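Local coordinates for protein archaeal actin homolog (Thermoplasma acidophilum, PDB 2FSJ) that binds ATP and polymerizes, in the presence of nucleoside triphosphates and best with ATP, into bundles of helical filaments, at residues P170-L180 with D203-P214; Q188-V197 with R296-S307. One frame throughout, in Å; residues are numbered along the deposited sequence.

Interaction 1 of 2, residues P170-L180 with D203-P214; sequences PQGVGAALYLL and DVLTINLMDMEP
Pro170 meets the sheet loosely: its CB faces CD1 of Leu205 and its CG the ring of Pro214, at apolar distances. Gln171 follows, lying obliquely against Asp203. Its CG stands anti to the backbone N (chi1 -175°) and the chain runs on extended, which carries the amide across the Asp203 side chain until NE2 is 3.9 Å from Asp203 CB; that nitrogen is hydrogen-bonded to Asp92. The polar link across this end is a water, giving one hydrogen to Gln171 O at 2.7 Å and the other to Asp203 OD2. Gly172 is the N-cap of helix 173-182. Its backbone angles call for glycine, and a CB there would run into Leu205 CB; without one, the helix can start close above the strand. That helix lies on the face of the mixed sheet in the C-terminal half of this actin-like fold, and its part 173-180 crosses strand 203-208 at -49°. Val173 sits where three side chains converge: one methyl, CG2, touches Leu205 CD2 at 3.7 Å, Pro214 CG at 3.8 Å and, more loosely, Ile207 CD1. One turn on, Ala176 CB presses on the same Ile207 CD1, at 3.8 Å. Leu177 sends CD2 to Met212 CB. Leu180, its CG swung anti to the backbone N (chi1 173°), brings CD2 down on Met212, 3.9 Å from both CG and SD, where the methionine chain bends at chi2 and chi3.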
loop_
_atom_site.group_PDB
_atom_site.type_symbol
_atom_site.label_atom_id
_atom_site.label_comp_id
_atom_site.label_asym_id
_atom_site.label_seq_id
_atom_site.Cartn_x
_atom_site.Cartn_y
_atom_site.Cartn_z
ATOM N N PRO A 170 1.021 -7.698 -10.885
ATOM C CA PRO A 170 -0.241 -7.479 -10.170
ATOM C C PRO A 170 -0.038 -7.411 -8.679
ATOM O O PRO A 170 0.764 -8.171 -8.129
ATOM C CB PRO A 170 -1.089 -8.699 -10.570
ATOM C CG PRO A 170 -0.586 -9.050 -11.910
ATOM C CD PRO A 170 0.915 -8.899 -11.721
ATOM N N GLN A 171 -0.731 -6.483 -8.008
ATOM C CA GLN A 171 -0.712 -6.429 -6.579
ATOM C C GLN A 171 -1.160 -7.817 -6.022
ATOM O O GLN A 171 -2.089 -8.454 -6.558
ATOM C CB GLN A 171 -1.673 -5.331 -6.097
ATOM C CG GLN A 171 -1.658 -5.097 -4.605
ATOM C CD GLN A 171 -2.346 -3.767 -4.232
ATOM O OE1 GLN A 171 -2.088 -2.738 -4.874
ATOM N NE2 GLN A 171 -3.228 -3.807 -3.254
ATOM N N GLY A 172 -0.458 -8.289 -5.012
ATOM C CA GLY A 172 -0.621 -9.643 -4.530
ATOM C C GLY A 172 0.360 -10.648 -5.118
ATOM O O GLY A 172 0.836 -11.533 -4.423
ATOM N N VAL A 173 0.614 -10.562 -6.403
ATOM C CA VAL A 173 1.626 -11.411 -7.029
ATOM C C VAL A 173 3.009 -11.028 -6.507
ATOM O O VAL A 173 3.823 -11.913 -6.290
ATOM C CB VAL A 173 1.565 -11.318 -8.576
ATOM C CG1 VAL A 173 2.798 -11.922 -9.259
ATOM C CG2 VAL A 173 0.302 -11.980 -9.068
ATOM N N GLY A 174 3.262 -9.723 -6.329
ATOM C CA GLY A 174 4.506 -9.259 -5.704
ATOM C C GLY A 174 4.745 -9.943 -4.369
ATOM O O GLY A 174 5.790 -10.553 -4.153
ATOM N N ALA A 175 3.764 -9.918 -3.480
ATOM C CA ALA A 175 3.903 -10.557 -2.208
ATOM C C ALA A 175 4.134 -12.100 -2.294
ATOM O O ALA A 175 4.973 -12.669 -1.578
ATOM C CB ALA A 175 2.691 -10.259 -1.342
ATOM N N ALA A 176 3.342 -12.765 -3.115
ATOM C CA ALA A 176 3.483 -14.218 -3.291
ATOM C C ALA A 176 4.891 -14.612 -3.843
ATOM O O ALA A 176 5.504 -15.611 -3.418
ATOM C CB ALA A 176 2.415 -14.682 -4.181
ATOM N N LEU A 177 5.422 -13.806 -4.745
ATOM C CA LEU A 177 6.747 -14.087 -5.307
ATOM C C LEU A 177 7.828 -13.880 -4.239
ATOM O O LEU A 177 8.738 -14.683 -4.134
ATOM C CB LEU A 177 7.029 -13.220 -6.514
ATOM C CG LEU A 177 6.175 -13.411 -7.762
ATOM C CD1 LEU A 177 6.369 -12.240 -8.743
ATOM C CD2 LEU A 177 6.486 -14.750 -8.400
ATOM N N TYR A 178 7.675 -12.846 -3.406
ATOM C CA TYR A 178 8.588 -12.622 -2.282
ATOM C C TYR A 178 8.551 -13.778 -1.285
ATOM O O TYR A 178 9.587 -14.373 -0.919
ATOM C CB TYR A 178 8.284 -11.296 -1.579
ATOM C CG TYR A 178 9.069 -11.129 -0.308
ATOM C CD1 TYR A 178 10.471 -10.981 -0.363
ATOM C CD2 TYR A 178 8.475 -11.125 0.898
ATOM C CE1 TYR A 178 11.203 -10.824 0.744
ATOM C CE2 TYR A 178 9.236 -10.986 2.070
ATOM C CZ TYR A 178 10.596 -10.810 1.965
ATOM O OH TYR A 178 11.399 -10.663 3.084
ATOM N N LEU A 179 7.355 -14.178 -0.899
ATOM C CA LEU A 179 7.214 -15.293 0.009
ATOM C C LEU A 179 7.758 -16.616 -0.538
ATOM O O LEU A 179 8.354 -17.386 0.219
ATOM C CB LEU A 179 5.764 -15.431 0.470
ATOM C CG LEU A 179 5.254 -14.211 1.279
ATOM C CD1 LEU A 179 3.754 -14.442 1.550
ATOM C CD2 LEU A 179 6.008 -13.956 2.608
ATOM N N LEU A 180 7.613 -16.835 -1.832
ATOM C CA LEU A 180 8.154 -17.997 -2.503
ATOM C C LEU A 180 9.686 -17.931 -2.458
ATOM O O LEU A 180 10.332 -18.883 -2.040
ATOM C CB LEU A 180 7.641 -18.128 -3.931
ATOM C CG LEU A 180 8.283 -19.231 -4.813
ATOM C CD1 LEU A 180 7.948 -20.588 -4.272
ATOM C CD2 LEU A 180 7.854 -19.102 -6.255
ATOM N N ASP A 203 -8.115 -6.137 -1.499
ATOM C CA ASP A 203 -7.695 -6.702 -2.787
ATOM C C ASP A 203 -7.418 -8.174 -2.514
ATOM O O ASP A 203 -6.549 -8.531 -1.672
ATOM C CB ASP A 203 -6.440 -5.978 -3.229
ATOM C CG ASP A 203 -6.080 -6.240 -4.660
ATOM O OD1 ASP A 203 -6.650 -5.520 -5.530
ATOM O OD2 ASP A 203 -5.269 -7.154 -4.998
ATOM N N VAL A 204 -8.122 -9.030 -3.237
ATOM C CA VAL A 204 -7.981 -10.472 -3.092
ATOM C C VAL A 204 -7.407 -10.999 -4.388
ATOM O O VAL A 204 -8.037 -10.890 -5.456
ATOM C CB VAL A 204 -9.299 -11.132 -2.776
ATOM C CG1 VAL A 204 -9.154 -12.687 -2.674
ATOM C CG2 VAL A 204 -9.927 -10.480 -1.499
ATOM N N LEU A 205 -6.212 -11.552 -4.293
ATOM C CA LEU A 205 -5.552 -12.143 -5.438
ATOM C C LEU A 205 -5.368 -13.645 -5.207
ATOM O O LEU A 205 -4.694 -14.072 -4.240
ATOM C CB LEU A 205 -4.218 -11.451 -5.695
ATOM C CG LEU A 205 -3.631 -12.129 -6.931
ATOM C CD1 LEU A 205 -3.710 -11.325 -8.200
ATOM C CD2 LEU A 205 -2.344 -12.841 -6.695
ATOM N N THR A 206 -6.016 -14.431 -6.066
ATOM C CA THR A 206 -5.876 -15.893 -6.056
ATOM C C THR A 206 -4.853 -16.276 -7.111
ATOM O O THR A 206 -4.926 -15.833 -8.236
ATOM C CB THR A 206 -7.242 -16.548 -6.297
ATOM O OG1 THR A 206 -8.086 -16.250 -5.184
ATOM C CG2 THR A 206 -7.156 -18.097 -6.327
ATOM N N ILE A 207 -3.865 -17.037 -6.675
ATOM C CA ILE A 207 -2.735 -17.472 -7.491
ATOM C C ILE A 207 -2.644 -19.007 -7.548
ATOM O O ILE A 207 -2.812 -19.683 -6.547
ATOM C CB ILE A 207 -1.448 -16.807 -6.922
ATOM C CG1 ILE A 207 -0.353 -16.698 -7.975
ATOM C CG2 ILE A 207 -0.978 -17.480 -5.638
ATOM C CD1 ILE A 207 0.870 -15.830 -7.514
ATOM N N ASN A 208 -2.343 -19.512 -8.738
ATOM C CA ASN A 208 -2.124 -20.931 -8.959
ATOM C C ASN A 208 -0.678 -21.216 -8.585
ATOM O O ASN A 208 0.229 -20.677 -9.195
ATOM C CB ASN A 208 -2.362 -21.318 -10.409
ATOM C CG ASN A 208 -2.417 -22.831 -10.575
ATOM O OD1 ASN A 208 -1.943 -23.542 -9.687
ATOM N ND2 ASN A 208 -3.130 -23.321 -11.599
ATOM N N LEU A 209 -0.481 -22.010 -7.552
ATOM C CA LEU A 209 0.873 -22.264 -7.082
ATOM C C LEU A 209 1.698 -23.169 -8.049
ATOM O O LEU A 209 2.915 -23.281 -7.898
ATOM C CB LEU A 209 0.889 -22.774 -5.654
ATOM C CG LEU A 209 0.260 -21.829 -4.598
ATOM C CD1 LEU A 209 0.110 -22.556 -3.303
ATOM C CD2 LEU A 209 1.116 -20.509 -4.402
ATOM N N MET A 210 1.068 -23.781 -9.028
ATOM C CA MET A 210 1.832 -24.580 -9.995
ATOM C C MET A 210 2.735 -23.704 -10.807
ATOM O O MET A 210 3.823 -24.159 -11.166
ATOM C CB MET A 210 0.940 -25.522 -10.880
ATOM C CG MET A 210 0.194 -24.874 -12.019
ATOM S SD MET A 210 -0.337 -25.967 -13.460
ATOM C CE MET A 210 -0.952 -24.679 -14.421
ATOM N N ASP A 211 2.306 -22.464 -11.115
ATOM C CA ASP A 211 3.052 -21.590 -12.037
ATOM C C ASP A 211 3.169 -20.129 -11.600
ATOM O O ASP A 211 3.720 -19.312 -12.313
ATOM C CB ASP A 211 2.483 -21.667 -13.460
ATOM C CG ASP A 211 1.029 -21.220 -13.585
ATOM O OD1 ASP A 211 0.367 -20.792 -12.596
ATOM O OD2 ASP A 211 0.457 -21.265 -14.690
ATOM N N MET A 212 2.644 -19.833 -10.422
ATOM C CA MET A 212 2.545 -18.472 -9.867
ATOM C C MET A 212 1.811 -17.471 -10.701
ATOM O O MET A 212 2.097 -16.250 -10.613
ATOM C CB MET A 212 3.939 -17.943 -9.465
ATOM C CG MET A 212 4.669 -18.874 -8.519
ATOM S SD MET A 212 3.974 -19.087 -6.944
ATOM C CE MET A 212 2.963 -20.055 -7.111
ATOM N N GLU A 213 0.816 -17.945 -11.445
ATOM C CA GLU A 213 0.001 -17.064 -12.278
ATOM C C GLU A 213 -1.326 -16.776 -11.573
ATOM O O GLU A 213 -1.866 -17.656 -10.968
ATOM C CB GLU A 213 -0.236 -17.665 -13.659
ATOM C CG GLU A 213 1.007 -17.675 -14.524
ATOM C CD GLU A 213 1.450 -16.285 -14.972
ATOM O OE1 GLU A 213 0.603 -15.573 -15.537
ATOM O OE2 GLU A 213 2.623 -15.931 -14.715
ATOM N N PRO A 214 -1.842 -15.553 -11.666
ATOM C CA PRO A 214 -3.158 -15.252 -11.119
ATOM C C PRO A 214 -4.281 -16.027 -11.780
ATOM O O PRO A 214 -4.213 -16.365 -12.965
ATOM C CB PRO A 214 -3.350 -13.759 -11.442
ATOM C CG PRO A 214 -2.063 -13.262 -11.750
ATOM C CD PRO A 214 -1.255 -14.374 -12.320
HETATM O O HOH W 1 -4.514 -7.587 -7.384
#

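Interaction 2 of 2, residues Q188-V197 with R296-S307; sequences QPGYGVVIDV and RVTSLIPVGGGS
Val303 O is gripped by two donors from opposite faces of its carbonyl plane: Val197 N across the strands at 3.2 Å, and the hydroxyl of Ser307, which gives its proton at 2.6 Å. Upstream, strands 191-197 and 297-303 run parallel, and a ladder of backbone bonds joins them, among them Ile301 N to Val193 O at 2.8 Å. A beta bulge between Tyr191 and Gly192 shifts the register by one, and Tyr191 O takes both Thr298 N and, weakly, Ser299 N. On one face Val194 CG1 packs on Val303 CG2 at 3.7 Å; on the other Leu300 CD2 lies against Val193 and Ile195. At the start of the pairing, Arg296 runs alongside the Tyr191 ring, its CB making an off-centre CH-pi contact 4.2 Å from the ring centroid, and its guanidinium stands nearly perpendicular to the ring (87°). Arg296 NH1 bonds only weakly to Tyr191 OH, its salt bridge being to Glu293. With an alanine at Tyr191 the ring is gone, and the Arg296 chain, losing its CH-pi contact and weak bond to the hydroxyl, is likely to turn more freely, held by Glu293. At the other end Asp196, with CG anti to the backbone N (chi1 -170°), sets OD1 3.3 Å from Gly304 CA, where a side chain would clash. Gly305, Gly306 and Ser307 belong to the ATP site: Gly306 N to Val197 O, at 3.0 Å, ties this turn to the end of strand 191-197, while the Ser307 hydroxyl holds it back on its own strand.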
loop_
_atom_site.group_PDB
_atom_site.type_symbol
_atom_site.label_atom_id
_atom_site.label_comp_id
_atom_site.label_asym_id
_atom_site.label_seq_id
_atom_site.Cartn_x
_atom_site.Cartn_y
_atom_site.Cartn_z
ATOM N N GLN A 188 3.263 -25.982 -5.635
ATOM C CA GLN A 188 2.554 -27.248 -5.437
ATOM C C GLN A 188 1.202 -27.112 -6.119
ATOM O O GLN A 188 0.825 -26.010 -6.465
ATOM C CB GLN A 188 2.345 -27.521 -3.946
ATOM C CG GLN A 188 1.719 -26.374 -3.164
ATOM C CD GLN A 188 1.934 -26.470 -1.662
ATOM O OE1 GLN A 188 2.058 -27.565 -1.119
ATOM N NE2 GLN A 188 1.971 -25.325 -0.984
ATOM N N PRO A 189 0.484 -28.220 -6.322
ATOM C CA PRO A 189 -0.914 -28.145 -6.755
ATOM C C PRO A 189 -1.771 -27.423 -5.690
ATOM O O PRO A 189 -1.566 -27.623 -4.480
ATOM C CB PRO A 189 -1.298 -29.628 -6.987
ATOM C CG PRO A 189 -0.227 -30.442 -6.366
ATOM C CD PRO A 189 0.959 -29.613 -6.200
ATOM N N GLY A 190 -2.666 -26.541 -6.118
ATOM C CA GLY A 190 -3.459 -25.752 -5.189
ATOM C C GLY A 190 -3.233 -24.232 -5.346
ATOM O O GLY A 190 -2.375 -23.810 -6.096
ATOM N N TYR A 191 -4.026 -23.446 -4.611
ATOM C CA TYR A 191 -4.100 -22.003 -4.764
ATOM C C TYR A 191 -3.543 -21.302 -3.519
ATOM O O TYR A 191 -3.646 -21.801 -2.400
ATOM C CB TYR A 191 -5.568 -21.538 -4.981
ATOM C CG TYR A 191 -6.227 -21.947 -6.296
ATOM C CD1 TYR A 191 -5.474 -22.247 -7.418
ATOM C CD2 TYR A 191 -7.598 -22.045 -6.411
ATOM C CE1 TYR A 191 -6.048 -22.616 -8.596
ATOM C CE2 TYR A 191 -8.203 -22.412 -7.640
ATOM C CZ TYR A 191 -7.410 -22.700 -8.707
ATOM O OH TYR A 191 -7.918 -23.055 -9.920
ATOM N N GLY A 192 -2.895 -20.169 -3.744
ATOM C CA GLY A 192 -2.587 -19.189 -2.712
ATOM C C GLY A 192 -3.642 -18.087 -2.828
ATOM O O GLY A 192 -3.956 -17.640 -3.909
ATOM N N VAL A 193 -4.140 -17.613 -1.709
ATOM C CA VAL A 193 -5.060 -16.506 -1.681
ATOM C C VAL A 193 -4.454 -15.395 -0.831
ATOM O O VAL A 193 -4.249 -15.538 0.390
ATOM C CB VAL A 193 -6.498 -16.916 -1.179
ATOM C CG1 VAL A 193 -7.426 -15.688 -1.206
ATOM C CG2 VAL A 193 -7.081 -18.007 -2.031
ATOM N N VAL A 194 -4.155 -14.275 -1.481
ATOM C CA VAL A 194 -3.564 -13.119 -0.822
ATOM C C VAL A 194 -4.670 -12.116 -0.551
ATOM O O VAL A 194 -5.342 -11.687 -1.488
ATOM C CB VAL A 194 -2.480 -12.434 -1.718
ATOM C CG1 VAL A 194 -1.917 -11.209 -1.009
ATOM C CG2 VAL A 194 -1.316 -13.465 -2.029
ATOM N N ILE A 195 -4.875 -11.786 0.720
ATOM C CA ILE A 195 -5.960 -10.923 1.173
ATOM C C ILE A 195 -5.327 -9.637 1.730
ATOM O O ILE A 195 -4.698 -9.642 2.795
ATOM C CB ILE A 195 -6.803 -11.648 2.231
ATOM C CG1 ILE A 195 -7.377 -12.959 1.667
ATOM C CG2 ILE A 195 -7.937 -10.726 2.718
ATOM C CD1 ILE A 195 -7.865 -13.921 2.736
ATOM N N ASP A 196 -5.411 -8.552 0.967
ATOM C CA ASP A 196 -4.720 -7.292 1.301
ATOM C C ASP A 196 -5.739 -6.282 1.813
ATOM O O ASP A 196 -6.481 -5.713 1.037
ATOM C CB ASP A 196 -4.079 -6.803 0.029
ATOM C CG ASP A 196 -3.121 -5.655 0.232
ATOM O OD1 ASP A 196 -3.123 -5.005 1.301
ATOM O OD2 ASP A 196 -2.324 -5.343 -0.682
ATOM N N VAL A 197 -5.798 -6.090 3.122
ATOM C CA VAL A 197 -6.797 -5.234 3.723
ATOM C C VAL A 197 -6.171 -3.847 3.837
ATOM O O VAL A 197 -5.245 -3.632 4.638
ATOM C CB VAL A 197 -7.245 -5.692 5.156
ATOM C CG1 VAL A 197 -8.372 -4.799 5.623
ATOM C CG2 VAL A 197 -7.755 -7.112 5.138
ATOM N N ARG A 296 -9.395 -25.999 -3.054
ATOM C CA ARG A 296 -8.051 -25.988 -3.651
ATOM C C ARG A 296 -7.077 -25.097 -2.913
ATOM O O ARG A 296 -5.889 -25.115 -3.240
ATOM C CB ARG A 296 -8.119 -25.474 -5.087
ATOM C CG ARG A 296 -8.951 -26.352 -5.985
ATOM C CD ARG A 296 -8.879 -25.970 -7.443
ATOM N NE ARG A 296 -9.363 -27.075 -8.262
ATOM C CZ ARG A 296 -9.867 -26.961 -9.474
ATOM N NH1 ARG A 296 -9.958 -25.771 -10.072
ATOM N NH2 ARG A 296 -10.295 -28.054 -10.095
ATOM N N VAL A 297 -7.559 -24.318 -1.935
ATOM C CA VAL A 297 -6.691 -23.372 -1.224
ATOM C C VAL A 297 -5.770 -24.108 -0.285
ATOM O O VAL A 297 -6.245 -24.799 0.620
ATOM C CB VAL A 297 -7.494 -22.318 -0.408
ATOM C CG1 VAL A 297 -6.550 -21.404 0.394
ATOM C CG2 VAL A 297 -8.361 -21.478 -1.347
ATOM N N THR A 298 -4.454 -23.944 -0.478
ATOM C CA THR A 298 -3.440 -24.464 0.463
ATOM C C THR A 298 -2.704 -23.397 1.264
ATOM O O THR A 298 -2.047 -23.720 2.208
ATOM C CB THR A 298 -2.402 -25.300 -0.291
ATOM O OG1 THR A 298 -1.837 -24.521 -1.361
ATOM C CG2 THR A 298 -3.065 -26.480 -1.014
ATOM N N SER A 299 -2.772 -22.131 0.867
ATOM C CA SER A 299 -2.165 -21.058 1.630
ATOM C C SER A 299 -3.042 -19.825 1.582
ATOM O O SER A 299 -3.461 -19.425 0.496
ATOM C CB SER A 299 -0.773 -20.677 1.097
ATOM O OG SER A 299 0.010 -21.777 0.735
ATOM N N LEU A 300 -3.340 -19.276 2.762
ATOM C CA LEU A 300 -4.076 -18.011 2.942
ATOM C C LEU A 300 -3.078 -16.992 3.470
ATOM O O LEU A 300 -2.443 -17.246 4.502
ATOM C CB LEU A 300 -5.197 -18.152 3.977
ATOM C CG LEU A 300 -6.552 -18.744 3.599
ATOM C CD1 LEU A 300 -7.401 -18.993 4.866
ATOM C CD2 LEU A 300 -7.330 -17.905 2.594
ATOM N N ILE A 301 -2.950 -15.844 2.796
ATOM C CA ILE A 301 -1.866 -14.921 3.049
ATOM C C ILE A 301 -2.398 -13.504 3.304
ATOM O O ILE A 301 -2.642 -12.730 2.377
ATOM C CB ILE A 301 -0.848 -14.957 1.886
ATOM C CG1 ILE A 301 -0.370 -16.393 1.614
ATOM C CG2 ILE A 301 0.328 -14.034 2.171
ATOM C CD1 ILE A 301 0.236 -16.613 0.236
ATOM N N PRO A 302 -2.643 -13.183 4.557
ATOM C CA PRO A 302 -3.116 -11.835 4.879
ATOM C C PRO A 302 -1.974 -10.837 4.865
ATOM O O PRO A 302 -0.943 -11.057 5.519
ATOM C CB PRO A 302 -3.709 -11.994 6.261
ATOM C CG PRO A 302 -3.813 -13.545 6.445
ATOM C CD PRO A 302 -2.652 -14.070 5.731
ATOM N N VAL A 303 -2.163 -9.758 4.111
ATOM C CA VAL A 303 -1.186 -8.693 3.980
ATOM C C VAL A 303 -1.903 -7.351 4.121
ATOM O O VAL A 303 -3.092 -7.305 4.382
ATOM C CB VAL A 303 -0.389 -8.747 2.660
ATOM C CG1 VAL A 303 0.500 -10.036 2.542
ATOM C CG2 VAL A 303 -1.264 -8.563 1.438
ATOM N N GLY A 304 -1.147 -6.263 4.033
ATOM C CA GLY A 304 -1.694 -4.932 4.257
ATOM C C GLY A 304 -1.749 -4.551 5.725
ATOM O O GLY A 304 -1.672 -5.423 6.635
ATOM N N GLY A 305 -1.951 -3.243 5.954
ATOM C CA GLY A 305 -2.130 -2.671 7.299
ATOM C C GLY A 305 -3.289 -3.229 8.121
ATOM O O GLY A 305 -3.171 -3.443 9.338
ATOM N N GLY A 306 -4.412 -3.494 7.469
ATOM C CA GLY A 306 -5.558 -4.123 8.106
ATOM C C GLY A 306 -5.322 -5.519 8.672
ATOM O O GLY A 306 -5.934 -5.910 9.639
ATOM N N SER A 307 -4.431 -6.288 8.063
ATOM C CA SER A 307 -4.164 -7.634 8.539
ATOM C C SER A 307 -3.484 -7.640 9.949
ATOM O O SER A 307 -3.607 -8.600 10.677
ATOM C CB SER A 307 -3.341 -8.397 7.486
ATOM O OG SER A 307 -4.120 -8.676 6.308
#

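In the fold
Both contacts use the same mixed sheet. Interaction 2 pairs strand 191-197 with strand 297-303, while interaction 1 lays helix 173-182 over strand 202-208, the neighbour of 191-197 on its other side. Bonds between Leu205 O and Val194 N and between Ile207 N and Gly192 O probably join the two. Interaction 1 is buried and almost wholly apolar, with no direct hydrogen bond across it. Interaction 2 is built on backbone hydrogen bonds, buried along its middle but exposed at Arg296. They also meet toward the ATP site, where Gln171 NE2 makes a weak hydrogen bond to Asp196 OD2.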